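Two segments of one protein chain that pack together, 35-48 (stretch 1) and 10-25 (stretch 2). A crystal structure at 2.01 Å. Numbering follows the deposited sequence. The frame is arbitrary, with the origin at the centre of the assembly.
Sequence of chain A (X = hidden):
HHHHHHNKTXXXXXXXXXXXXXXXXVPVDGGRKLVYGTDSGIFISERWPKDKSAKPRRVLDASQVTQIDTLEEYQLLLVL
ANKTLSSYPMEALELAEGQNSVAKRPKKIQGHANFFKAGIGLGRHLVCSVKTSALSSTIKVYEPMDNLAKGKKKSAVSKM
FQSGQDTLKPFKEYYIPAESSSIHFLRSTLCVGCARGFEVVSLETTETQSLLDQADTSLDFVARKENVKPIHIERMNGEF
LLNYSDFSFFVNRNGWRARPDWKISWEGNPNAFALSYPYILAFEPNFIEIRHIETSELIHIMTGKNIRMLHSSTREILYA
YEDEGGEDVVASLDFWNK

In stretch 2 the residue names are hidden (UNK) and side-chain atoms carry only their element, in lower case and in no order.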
# COMPACT_ATOMS: atom_id res chain seq x y z
N VAL A 35 -4.38 0.17 14.04
CA VAL A 35 -5.71 -0.24 13.69
C VAL A 35 -5.65 -1.39 12.63
O VAL A 35 -5.07 -1.23 11.52
CB VAL A 35 -6.49 0.97 13.14
CG1 VAL A 35 -7.89 0.59 12.67
CG2 VAL A 35 -6.53 2.11 14.19
N TYR A 36 -6.27 -2.52 12.96
CA TYR A 36 -6.23 -3.80 12.19
C TYR A 36 -7.55 -4.07 11.50
O TYR A 36 -8.62 -3.98 12.13
CB TYR A 36 -6.02 -5.03 13.11
CG TYR A 36 -4.80 -5.00 14.03
CD1 TYR A 36 -3.55 -5.42 13.61
CD2 TYR A 36 -4.88 -4.46 15.28
CE1 TYR A 36 -2.46 -5.44 14.49
CE2 TYR A 36 -3.80 -4.41 16.16
CZ TYR A 36 -2.59 -4.89 15.78
OH TYR A 36 -1.54 -4.80 16.68
N GLY A 37 -7.49 -4.46 10.22
CA GLY A 37 -8.69 -4.92 9.46
C GLY A 37 -8.59 -6.44 9.19
O GLY A 37 -7.54 -6.97 8.79
N THR A 38 -9.67 -7.14 9.52
CA THR A 38 -9.80 -8.60 9.26
C THR A 38 -11.11 -8.94 8.53
O THR A 38 -11.95 -8.06 8.22
CB THR A 38 -9.83 -9.31 10.57
OG1 THR A 38 -11.15 -9.10 11.16
CG2 THR A 38 -8.73 -8.77 11.54
N ASP A 39 -11.29 -10.23 8.26
CA ASP A 39 -12.55 -10.76 7.68
C ASP A 39 -13.81 -10.55 8.54
O ASP A 39 -14.85 -10.36 7.99
CB ASP A 39 -12.35 -12.24 7.24
CG ASP A 39 -11.65 -12.34 5.94
OD1 ASP A 39 -11.51 -11.30 5.24
OD2 ASP A 39 -11.23 -13.46 5.57
N SER A 40 -13.68 -10.31 9.84
CA SER A 40 -14.81 -10.17 10.73
C SER A 40 -15.03 -8.79 11.36
O SER A 40 -16.15 -8.51 11.85
CB SER A 40 -14.54 -11.02 11.95
OG SER A 40 -13.94 -10.11 12.90
N GLY A 41 -13.99 -7.98 11.46
CA GLY A 41 -14.05 -6.72 12.23
C GLY A 41 -12.75 -5.89 12.16
O GLY A 41 -11.80 -6.32 11.57
N ILE A 42 -12.79 -4.70 12.76
CA ILE A 42 -11.69 -3.76 12.93
C ILE A 42 -11.39 -3.67 14.43
O ILE A 42 -12.32 -3.55 15.31
CB ILE A 42 -12.05 -2.42 12.30
CG1 ILE A 42 -12.23 -2.59 10.79
CG2 ILE A 42 -10.95 -1.34 12.51
CD1 ILE A 42 -12.85 -1.38 10.13
N PHE A 43 -10.09 -3.75 14.75
CA PHE A 43 -9.58 -3.74 16.15
C PHE A 43 -8.55 -2.62 16.31
O PHE A 43 -7.88 -2.21 15.31
CB PHE A 43 -8.96 -5.08 16.49
CG PHE A 43 -9.91 -6.30 16.40
CD1 PHE A 43 -10.13 -6.96 15.18
CD2 PHE A 43 -10.54 -6.81 17.55
CE1 PHE A 43 -11.01 -8.05 15.11
CE2 PHE A 43 -11.39 -7.91 17.50
CZ PHE A 43 -11.61 -8.56 16.26
N ILE A 44 -8.37 -2.15 17.55
CA ILE A 44 -7.31 -1.17 17.90
C ILE A 44 -6.54 -1.64 19.10
O ILE A 44 -7.13 -2.23 20.03
CB ILE A 44 -7.87 0.25 18.11
CG1 ILE A 44 -6.78 1.27 18.40
CG2 ILE A 44 -8.90 0.36 19.24
CD1 ILE A 44 -7.22 2.67 18.02
N SER A 45 -5.21 -1.48 19.07
CA SER A 45 -4.33 -1.70 20.24
C SER A 45 -3.35 -0.51 20.33
O SER A 45 -3.26 0.30 19.42
CB SER A 45 -3.48 -2.99 20.14
OG SER A 45 -2.54 -2.86 19.08
N GLU A 46 -2.60 -0.50 21.42
CA GLU A 46 -1.52 0.45 21.69
C GLU A 46 -0.27 -0.16 21.11
O GLU A 46 0.01 -1.35 21.34
CB GLU A 46 -1.25 0.64 23.20
CG GLU A 46 -2.44 1.11 24.02
CD GLU A 46 -2.64 2.61 24.01
OE1 GLU A 46 -1.64 3.36 24.10
OE2 GLU A 46 -3.82 3.03 23.94
N ARG A 47 0.48 0.67 20.41
CA ARG A 47 1.79 0.28 19.91
C ARG A 47 2.77 -0.03 21.01
O ARG A 47 3.63 -0.86 20.79
CB ARG A 47 2.38 1.38 19.02
CG ARG A 47 3.80 1.13 18.47
CD ARG A 47 3.91 -0.15 17.60
NE ARG A 47 5.29 -0.42 17.13
CZ ARG A 47 6.24 -1.02 17.85
NH1 ARG A 47 6.01 -1.45 19.09
NH2 ARG A 47 7.44 -1.23 17.32
N TRP A 48 2.69 0.68 22.15
CA TRP A 48 3.53 0.44 23.32
C TRP A 48 2.67 0.34 24.59
O TRP A 48 2.59 1.27 25.37
CB TRP A 48 4.57 1.57 23.47
CG TRP A 48 5.66 1.45 22.42
CD1 TRP A 48 6.64 0.48 22.33
CD2 TRP A 48 5.81 2.29 21.29
NE1 TRP A 48 7.40 0.70 21.20
CE2 TRP A 48 6.92 1.80 20.55
CE3 TRP A 48 5.12 3.41 20.82
CZ2 TRP A 48 7.35 2.41 19.37
CZ3 TRP A 48 5.56 4.02 19.65
CH2 TRP A 48 6.65 3.50 18.93
N UNK A 10 8.79 -8.99 17.17
CA UNK A 10 7.40 -9.47 17.23
C UNK A 10 6.50 -8.54 18.06
O UNK A 10 6.72 -8.41 19.25
c UNK A 10 5.85 -11.31 17.93
c UNK A 10 7.32 -10.88 17.81
c UNK A 10 8.10 -11.83 16.93
N UNK A 11 5.51 -7.90 17.43
CA UNK A 11 4.53 -7.07 18.15
C UNK A 11 3.34 -7.85 18.73
O UNK A 11 2.95 -7.56 19.85
c UNK A 11 5.06 -5.06 16.59
c UNK A 11 4.40 -3.91 15.88
c UNK A 11 6.10 -4.54 17.57
c UNK A 11 4.00 -5.91 17.29
N UNK A 12 2.73 -8.76 17.98
CA UNK A 12 1.48 -9.49 18.44
C UNK A 12 1.45 -10.84 17.77
O UNK A 12 1.22 -10.93 16.55
s UNK A 12 -1.28 -9.48 18.98
c UNK A 12 0.17 -8.72 18.12
N UNK A 13 1.77 -11.88 18.54
CA UNK A 13 1.75 -13.26 18.10
C UNK A 13 0.59 -14.07 18.77
O UNK A 13 0.48 -15.31 18.52
o UNK A 13 3.16 -14.12 19.86
c UNK A 13 3.07 -13.92 18.47
N UNK A 14 -0.16 -13.44 19.67
CA UNK A 14 -1.13 -14.20 20.52
C UNK A 14 -2.58 -14.14 20.12
O UNK A 14 -3.30 -15.09 20.37
n UNK A 14 0.48 -15.55 22.64
o UNK A 14 1.03 -13.42 23.12
c UNK A 14 -1.02 -13.76 21.97
c UNK A 14 0.25 -14.23 22.63
N UNK A 15 -3.00 -13.03 19.48
CA UNK A 15 -4.39 -12.69 19.39
C UNK A 15 -5.03 -13.11 18.07
O UNK A 15 -6.16 -13.57 18.07
c UNK A 15 -7.85 -9.57 18.62
c UNK A 15 -8.08 -10.34 20.84
c UNK A 15 -6.77 -10.83 20.81
c UNK A 15 -8.61 -9.71 19.75
c UNK A 15 -6.54 -10.04 18.58
c UNK A 15 -5.99 -10.69 19.67
c UNK A 15 -4.54 -11.19 19.64
N UNK A 16 -4.33 -12.94 16.94
CA UNK A 16 -4.90 -13.22 15.59
C UNK A 16 -4.45 -14.64 15.24
O UNK A 16 -3.32 -15.06 15.62
c UNK A 16 -5.81 -8.19 15.36
c UNK A 16 -4.05 -9.82 15.37
c UNK A 16 -6.70 -9.14 14.83
c UNK A 16 -6.23 -10.44 14.52
c UNK A 16 -4.42 -12.19 14.56
c UNK A 16 -4.50 -8.56 15.65
c UNK A 16 -4.91 -10.80 14.81
N UNK A 17 -5.31 -15.38 14.57
CA UNK A 17 -5.14 -16.83 14.36
C UNK A 17 -5.61 -17.17 13.00
O UNK A 17 -6.16 -16.32 12.25
c UNK A 17 -5.58 -17.35 16.88
o UNK A 17 -7.26 -17.85 15.24
c UNK A 17 -5.84 -17.77 15.43
N UNK A 18 -5.41 -18.46 12.67
CA UNK A 18 -6.00 -19.05 11.48
C UNK A 18 -7.54 -18.80 11.38
O UNK A 18 -8.09 -18.79 10.30
c UNK A 18 -5.68 -20.57 11.40
o UNK A 18 -6.12 -21.28 12.58
N UNK A 19 -8.24 -18.58 12.49
CA UNK A 19 -9.68 -18.21 12.35
C UNK A 19 -9.89 -16.90 11.54
O UNK A 19 -10.86 -16.77 10.80
c UNK A 19 -10.39 -18.12 13.73
N UNK A 20 -8.99 -15.91 11.70
CA UNK A 20 -9.37 -14.55 11.30
C UNK A 20 -8.04 -13.76 11.29
O UNK A 20 -7.65 -13.14 12.28
n UNK A 20 -11.43 -12.34 10.85
o UNK A 20 -10.67 -11.70 12.86
c UNK A 20 -10.48 -14.02 12.27
c UNK A 20 -10.87 -12.59 12.01
N UNK A 21 -7.33 -13.90 10.17
CA UNK A 21 -5.99 -13.32 10.00
C UNK A 21 -6.05 -11.79 9.82
O UNK A 21 -7.11 -11.21 9.40
c UNK A 21 -5.04 -15.50 8.95
c UNK A 21 -4.01 -16.13 7.96
c UNK A 21 -5.32 -13.99 8.74
n UNK A 21 -3.85 -17.58 8.25
n UNK A 21 -3.12 -19.43 9.41
c UNK A 21 -3.12 -18.12 9.25
n UNK A 21 -2.34 -17.40 10.10
N UNK A 22 -4.91 -11.15 10.01
CA UNK A 22 -4.77 -9.72 9.68
C UNK A 22 -4.70 -9.49 8.17
O UNK A 22 -3.73 -9.89 7.51
c UNK A 22 -3.67 -9.25 11.90
c UNK A 22 -3.51 -9.14 10.39
c UNK A 22 -3.31 -7.68 10.04
N UNK A 23 -5.67 -8.79 7.59
CA UNK A 23 -5.61 -8.50 6.18
C UNK A 23 -4.83 -7.18 5.90
O UNK A 23 -4.21 -7.03 4.82
n UNK A 23 -9.21 -9.38 5.62
c UNK A 23 -7.90 -9.58 5.59
c UNK A 23 -7.01 -8.31 5.57
o UNK A 23 -7.44 -10.67 5.58
N UNK A 24 -4.99 -6.18 6.78
CA UNK A 24 -4.45 -4.81 6.60
C UNK A 24 -4.30 -4.10 7.92
O UNK A 24 -4.77 -4.60 8.96
c UNK A 24 -5.34 -3.99 5.67
s UNK A 24 -7.08 -3.91 6.14
N UNK A 25 -3.60 -2.96 7.90
CA UNK A 25 -3.29 -2.25 9.13
C UNK A 25 -2.91 -0.81 8.78
O UNK A 25 -2.29 -0.58 7.72
c UNK A 25 -0.35 -1.47 10.78
c UNK A 25 -2.17 -3.02 9.90
c UNK A 25 -1.48 -2.43 11.14
c UNK A 25 -0.85 -3.51 12.00
O HOH W 1 -9.08 -12.32 8.08

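Position 10 carries three carbons, one bearing the other two, and touches nothing on stretch 1: V10, in a strand that enters from earlier in the chain. Position 11 has four carbons forked at the second, which makes it L11; its CD2 lies 3.4 Å from R47 NH1, over one face of the guanidinium, so an apolar branch covers the flat side of a cation whose NE and NH2 are bonded elsewhere in the structure. At position 12 one carbon leads to a sulfur, hence C12, pointing toward stretch 1 without making a close contact.

Position 13, one carbon then one oxygen, is S13. Position 14 has two carbons, the second bearing an oxygen and a nitrogen. Elements alone separate the amide from an acid, and it is N14. Neither reaches stretch 1.

Position 15 is a carbon followed by a six-carbon ring with no oxygen, F15. Its edge meets the face of F43, with centroids 5.6 Å apart and planes at 78°. Position 16 has the same seven carbons and is F16; its CB points toward stretch 1 and its edge meets two aromatic rings there. That edge addresses the face of Y36, where F16 CZ is 3.6 Å from Y36 CG, and also the face of F43, with planes at 83°.

Position 17, a carbon bearing one oxygen and one carbon, is T17. Its O accepts from the backbone N of position 20 at 2.9 Å, closing a type I turn, and its OG1 accepts from the N of position 19 at 3.0 Å. Within that turn, position 18 has a carbon and an oxygen, S18, and position 19 a single carbon, A19; both stay clear of stretch 1.

Position 20 again shows two carbons ending in oxygen and nitrogen: N20. Its CB points sideways, but the amide comes nearer, and OD1 lies 3.1 Å from T38 OG1. Position 21 has three carbons, a nitrogen, and a carbon with two more nitrogens, R21. Its CB points sideways and the guanidinium end does not approach stretch 1, while its backbone O takes a bond from water 1 (2.6 Å), which in turn accepts from D39 N (3.0 Å).

Position 22, three carbons in a fork, is V22, with CG2 4.2 Å from Y36 CD1. Position 23 has two carbons, the second bearing an oxygen and a nitrogen, N23: ND2 donates to D39 OD1 at 3.0 Å, and its N donates to G37 O at 2.9 Å. Position 24, carbon then sulfur, is C24; its O accepts from G37 N at 3.0 Å. A CB on G37 would sit 2.7 Å from C24 SG, so glycine leaves the sulfur room. Position 25, four carbons forked at the second, is L25, with CD1 3.5 Å from Y36 CE1.

The rules are plain. Antiparallel pairing around G37 sets the register, with L25 and Y36 sharing one sheet face. F16 joins Y36 and F43, N23 and a water hold D39, and N20 OD1 meets T38 OG1.

Stretch 2, residues 10-25: VLCSNFFTSANRVNCL
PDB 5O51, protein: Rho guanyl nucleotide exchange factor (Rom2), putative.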